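Local coordinates for protein F2 like fibronectin-binding protein (Streptococcus pneumoniae, PDB 5A0N) that probably mediates covalent attachment of the bacterium to host tissue, as a surface adhesin whose N-terminal domain carries an internal thioester, at residues T108-Y116 with F139-Y150. Residues are numbered along the deposited sequence; the frame is centred on the assembly and turned at random. Where two conformers were deposited one is given.
Sequences TFSRLSYMY and FHQVIQYEIWRY
L112 is the knob of this helix pair, its side chain seated in a hole made by I143, E146, I147 and Y150. Its CG swings beside the backbone N, chi1 -74°, and the two methyls divide the work: CD1 lies 3.7 Å from I147 CG1 and also meets the edge of the Y150 ring, while CD2 touches I143 CD1. I143 answers in the other direction, its CG2 resting 3.6 Å from L112 O and its CD1 reaching the CB of M115. Helices 105-118 and 132-152 thus pack as an antiparallel pair, with short segment axes 9.7 Å apart at 177°, within the helical insertion of this adhesin domain.

Aromatic groups fill both ends. T108 lays CG2 over the centre of one Y150 face, a CH-pi contact 3.8 Å from the ring centroid, with R149 CG over the opposite face. At the far end H140 turns its edge to the face of Y116, the planes at 83°, and F139 brings its CE2 to M115 O at the ring edge. Y36 and A54 take the H140 ring nitrogens, and R136 O pairs with Y116 OH.

Direct contact between the helices is therefore chiefly apolar and aromatic; a water joining T108 OG1 to I147 O adds a polar link, so cohesion rests mainly on complementary shape and burial.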
loop_
_atom_site.group_PDB
_atom_site.type_symbol
_atom_site.label_atom_id
_atom_site.label_comp_id
_atom_site.label_asym_id
_atom_site.label_seq_id
_atom_site.Cartn_x
_atom_site.Cartn_y
_atom_site.Cartn_z
ATOM N N THR A 108 -4.904 4.638 11.148
ATOM C CA THR A 108 -3.613 4.885 10.518
ATOM C C THR A 108 -3.574 4.458 9.050
ATOM O O THR A 108 -3.057 5.202 8.238
ATOM C CB THR A 108 -2.422 4.286 11.305
ATOM O OG1 THR A 108 -2.531 2.865 11.349
ATOM C CG2 THR A 108 -2.366 4.869 12.712
ATOM N N PHE A 109 -4.142 3.299 8.728
ATOM C CA PHE A 109 -4.150 2.867 7.337
ATOM C C PHE A 109 -4.970 3.817 6.482
ATOM O O PHE A 109 -4.561 4.231 5.398
ATOM C CB PHE A 109 -4.698 1.436 7.164
ATOM C CG PHE A 109 -5.062 1.168 5.742
ATOM C CD1 PHE A 109 -4.052 0.957 4.808
ATOM C CD2 PHE A 109 -6.353 1.255 5.306
ATOM C CE1 PHE A 109 -4.343 0.881 3.459
ATOM C CE2 PHE A 109 -6.645 1.138 3.970
ATOM C CZ PHE A 109 -5.636 0.943 3.045
ATOM N N SER A 110 -6.162 4.172 6.941
ATOM C CA SER A 110 -7.025 4.999 6.120
ATOM C C SER A 110 -6.436 6.394 5.949
ATOM O O SER A 110 -6.552 6.991 4.868
ATOM C CB SER A 110 -8.455 5.040 6.672
ATOM O OG SER A 110 -8.521 5.653 7.950
ATOM N N ARG A 111 -5.790 6.929 6.985
ATOM C CA ARG A 111 -5.102 8.217 6.869
ATOM C C ARG A 111 -3.888 8.165 5.925
ATOM O O ARG A 111 -3.726 9.025 5.067
ATOM C CB ARG A 111 -4.653 8.698 8.245
ATOM C CG ARG A 111 -5.803 9.231 9.075
ATOM C CD ARG A 111 -5.378 9.616 10.500
ATOM N NE ARG A 111 -6.473 10.299 11.186
ATOM C CZ ARG A 111 -6.832 11.537 10.905
ATOM N NH1 ARG A 111 -6.072 12.349 10.178
ATOM N NH2 ARG A 111 -7.944 12.008 11.416
ATOM N N LEU A 112 -3.043 7.166 6.098
ATOM C CA LEU A 112 -1.808 7.111 5.343
ATOM C C LEU A 112 -2.098 6.867 3.848
ATOM O O LEU A 112 -1.491 7.505 2.986
ATOM C CB LEU A 112 -0.892 6.035 5.923
ATOM C CG LEU A 112 -0.229 6.429 7.253
ATOM C CD1 LEU A 112 0.298 5.215 7.975
ATOM C CD2 LEU A 112 0.848 7.465 7.024
ATOM N N SER A 113 -2.999 5.942 3.545
ATOM C CA SER A 113 -3.383 5.719 2.160
ATOM C C SER A 113 -4.022 6.958 1.550
ATOM O O SER A 113 -3.741 7.289 0.381
ATOM C CB SER A 113 -4.229 4.463 2.021
ATOM O OG SER A 113 -5.450 4.572 2.726
ATOM N N TYR A 114 -4.838 7.677 2.320
ATOM C CA TYR A 114 -5.396 8.932 1.822
ATOM C C TYR A 114 -4.317 9.984 1.591
ATOM O O TYR A 114 -4.426 10.791 0.663
ATOM C CB TYR A 114 -6.452 9.438 2.804
ATOM C CG TYR A 114 -7.090 10.763 2.470
ATOM C CD1 TYR A 114 -7.980 10.894 1.424
ATOM C CD2 TYR A 114 -6.809 11.887 3.221
ATOM C CE1 TYR A 114 -8.589 12.122 1.154
ATOM C CE2 TYR A 114 -7.396 13.086 2.959
ATOM C CZ TYR A 114 -8.306 13.208 1.952
ATOM O OH TYR A 114 -8.867 14.446 1.747
ATOM N N MET A 115 -3.277 9.984 2.400
ATOM C CA MET A 115 -2.218 10.930 2.164
ATOM C C MET A 115 -1.494 10.655 0.829
ATOM O O MET A 115 -1.082 11.593 0.166
ATOM C CB MET A 115 -1.269 10.953 3.355
ATOM C CG MET A 115 -1.924 11.470 4.628
ATOM S SD MET A 115 -1.038 11.071 6.158
ATOM C CE MET A 115 0.188 12.391 6.217
ATOM N N TYR A 116 -1.420 9.395 0.393
ATOM C CA TYR A 116 -0.909 9.085 -0.914
ATOM C C TYR A 116 -1.898 9.513 -2.004
ATOM O O TYR A 116 -1.499 10.102 -3.026
ATOM C CB TYR A 116 -0.580 7.574 -1.054
ATOM C CG TYR A 116 0.104 7.283 -2.359
ATOM C CD1 TYR A 116 1.418 7.600 -2.530
ATOM C CD2 TYR A 116 -0.607 6.791 -3.423
ATOM C CE1 TYR A 116 2.052 7.453 -3.756
ATOM C CE2 TYR A 116 -0.011 6.651 -4.666
ATOM C CZ TYR A 116 1.327 6.970 -4.824
ATOM O OH TYR A 116 1.900 6.808 -6.097
ATOM N N PHE A 139 7.315 8.374 -2.767
ATOM C CA PHE A 139 6.350 8.673 -1.694
ATOM C C PHE A 139 5.536 7.428 -1.344
ATOM O O PHE A 139 5.199 7.214 -0.188
ATOM C CB PHE A 139 5.434 9.834 -2.079
ATOM C CG PHE A 139 4.582 10.379 -0.949
ATOM C CD1 PHE A 139 5.127 10.689 0.295
ATOM C CD2 PHE A 139 3.230 10.645 -1.150
ATOM C CE1 PHE A 139 4.345 11.243 1.294
ATOM C CE2 PHE A 139 2.464 11.201 -0.138
ATOM C CZ PHE A 139 3.027 11.496 1.064
ATOM N N HIS A 140 5.189 6.610 -2.355
ATOM C CA HIS A 140 4.516 5.339 -2.055
ATOM C C HIS A 140 5.352 4.556 -1.041
ATOM O O HIS A 140 4.827 4.026 -0.061
ATOM C CB HIS A 140 4.313 4.514 -3.333
ATOM C CG HIS A 140 3.557 3.253 -3.088
ATOM N ND1 HIS A 140 4.135 2.120 -2.571
ATOM C CD2 HIS A 140 2.245 2.961 -3.282
ATOM C CE1 HIS A 140 3.212 1.186 -2.453
ATOM N NE2 HIS A 140 2.057 1.667 -2.868
ATOM N N GLN A 141 6.661 4.480 -1.280
ATOM C CA GLN A 141 7.508 3.643 -0.452
ATOM C C GLN A 141 7.532 4.144 1.003
ATOM O O GLN A 141 7.469 3.330 1.918
ATOM C CB GLN A 141 8.913 3.583 -1.034
ATOM C CG GLN A 141 9.828 2.637 -0.292
ATOM C CD GLN A 141 11.188 2.512 -0.912
ATOM O OE1 GLN A 141 11.751 3.497 -1.381
ATOM N NE2 GLN A 141 11.688 1.272 -1.001
ATOM N N VAL A 142 7.657 5.457 1.242
ATOM C CA VAL A 142 7.655 5.914 2.652
ATOM C C VAL A 142 6.300 5.753 3.311
ATOM O O VAL A 142 6.228 5.388 4.487
ATOM C CB VAL A 142 8.206 7.337 2.875
ATOM C CG1 VAL A 142 9.700 7.336 2.641
ATOM C CG2 VAL A 142 7.482 8.385 2.027
ATOM N N ILE A 143 5.225 5.992 2.578
ATOM C CA ILE A 143 3.894 5.711 3.112
ATOM C C ILE A 143 3.782 4.225 3.484
ATOM O O ILE A 143 3.253 3.878 4.554
ATOM C CB ILE A 143 2.790 6.136 2.122
ATOM C CG1 ILE A 143 2.736 7.659 2.000
ATOM C CG2 ILE A 143 1.457 5.536 2.521
ATOM C CD1 ILE A 143 2.087 8.386 3.176
ATOM N N GLN A 144 4.290 3.339 2.631
ATOM C CA GLN A 144 4.226 1.917 2.903
ATOM C C GLN A 144 4.960 1.557 4.194
ATOM O O GLN A 144 4.470 0.743 4.972
ATOM C CB GLN A 144 4.780 1.137 1.724
ATOM C CG GLN A 144 4.842 -0.375 1.940
ATOM C CD GLN A 144 3.493 -1.012 2.009
ATOM O OE1 GLN A 144 2.940 -1.439 0.982
ATOM N NE2 GLN A 144 2.960 -1.147 3.221
ATOM N N TYR A 145 6.160 2.069 4.384
ATOM C CA TYR A 145 6.896 1.793 5.617
ATOM C C TYR A 145 6.140 2.318 6.829
ATOM O O TYR A 145 6.134 1.642 7.878
ATOM C CB TYR A 145 8.349 2.283 5.583
ATOM C CG TYR A 145 9.225 1.324 4.814
ATOM C CD1 TYR A 145 9.596 0.108 5.384
ATOM C CD2 TYR A 145 9.643 1.596 3.511
ATOM C CE1 TYR A 145 10.349 -0.826 4.662
ATOM C CE2 TYR A 145 10.391 0.665 2.794
ATOM C CZ TYR A 145 10.730 -0.540 3.371
ATOM O OH TYR A 145 11.431 -1.490 2.682
ATOM N N GLU A 146 5.484 3.473 6.724
ATOM C CA GLU A 146 4.739 3.963 7.865
ATOM C C GLU A 146 3.472 3.154 8.116
ATOM O O GLU A 146 3.105 2.953 9.278
ATOM C CB GLU A 146 4.485 5.456 7.766
ATOM C CG GLU A 146 4.260 6.133 9.132
ATOM C CD GLU A 146 5.475 6.199 10.042
ATOM O OE1 GLU A 146 6.496 5.532 9.750
ATOM O OE2 GLU A 146 5.412 6.929 11.054
ATOM N N ILE A 147 2.848 2.615 7.064
ATOM C CA ILE A 147 1.765 1.668 7.283
ATOM C C ILE A 147 2.256 0.482 8.097
ATOM O O ILE A 147 1.580 0.055 9.050
ATOM C CB ILE A 147 1.102 1.273 5.949
ATOM C CG1 ILE A 147 0.290 2.468 5.454
ATOM C CG2 ILE A 147 0.278 -0.007 6.052
ATOM C CD1 ILE A 147 -0.258 2.330 4.037
ATOM N N TRP A 148 3.428 -0.045 7.745
ATOM C CA TRP A 148 4.017 -1.187 8.446
ATOM C C TRP A 148 4.458 -0.860 9.874
ATOM O O TRP A 148 4.530 -1.762 10.708
ATOM C CB TRP A 148 5.214 -1.745 7.658
ATOM C CG TRP A 148 4.841 -2.483 6.438
ATOM C CD1 TRP A 148 3.707 -3.175 6.207
ATOM C CD2 TRP A 148 5.667 -2.650 5.266
ATOM N NE1 TRP A 148 3.775 -3.800 4.965
ATOM C CE2 TRP A 148 4.965 -3.460 4.361
ATOM C CE3 TRP A 148 6.919 -2.166 4.894
ATOM C CZ2 TRP A 148 5.490 -3.821 3.111
ATOM C CZ3 TRP A 148 7.402 -2.472 3.657
ATOM C CH2 TRP A 148 6.702 -3.300 2.778
ATOM N N ARG A 149 4.709 0.403 10.183
ATOM C CA ARG A 149 4.932 0.787 11.586
ATOM C C ARG A 149 3.745 0.344 12.418
ATOM O O ARG A 149 3.919 -0.160 13.527
ATOM C CB ARG A 149 5.112 2.302 11.689
ATOM C CG ARG A 149 5.224 2.806 13.121
ATOM C CD ARG A 149 5.447 4.295 13.173
ATOM N NE ARG A 149 5.493 4.783 14.537
ATOM C CZ ARG A 149 5.563 6.066 14.857
ATOM N NH1 ARG A 149 5.701 6.981 13.933
ATOM N NH2 ARG A 149 5.558 6.436 16.135
ATOM N N TYR A 150 2.551 0.520 11.867
ATOM C CA TYR A 150 1.311 0.212 12.575
ATOM C C TYR A 150 0.775 -1.189 12.374
ATOM O O TYR A 150 0.126 -1.709 13.279
ATOM C CB TYR A 150 0.279 1.303 12.259
ATOM C CG TYR A 150 0.786 2.679 12.632
ATOM C CD1 TYR A 150 0.971 3.010 13.960
ATOM C CD2 TYR A 150 1.096 3.633 11.677
ATOM C CE1 TYR A 150 1.448 4.239 14.315
ATOM C CE2 TYR A 150 1.578 4.877 12.011
ATOM C CZ TYR A 150 1.769 5.187 13.334
ATOM O OH TYR A 150 2.257 6.429 13.726
HETATM O O HOH W 1 -1.441 1.175 9.136
#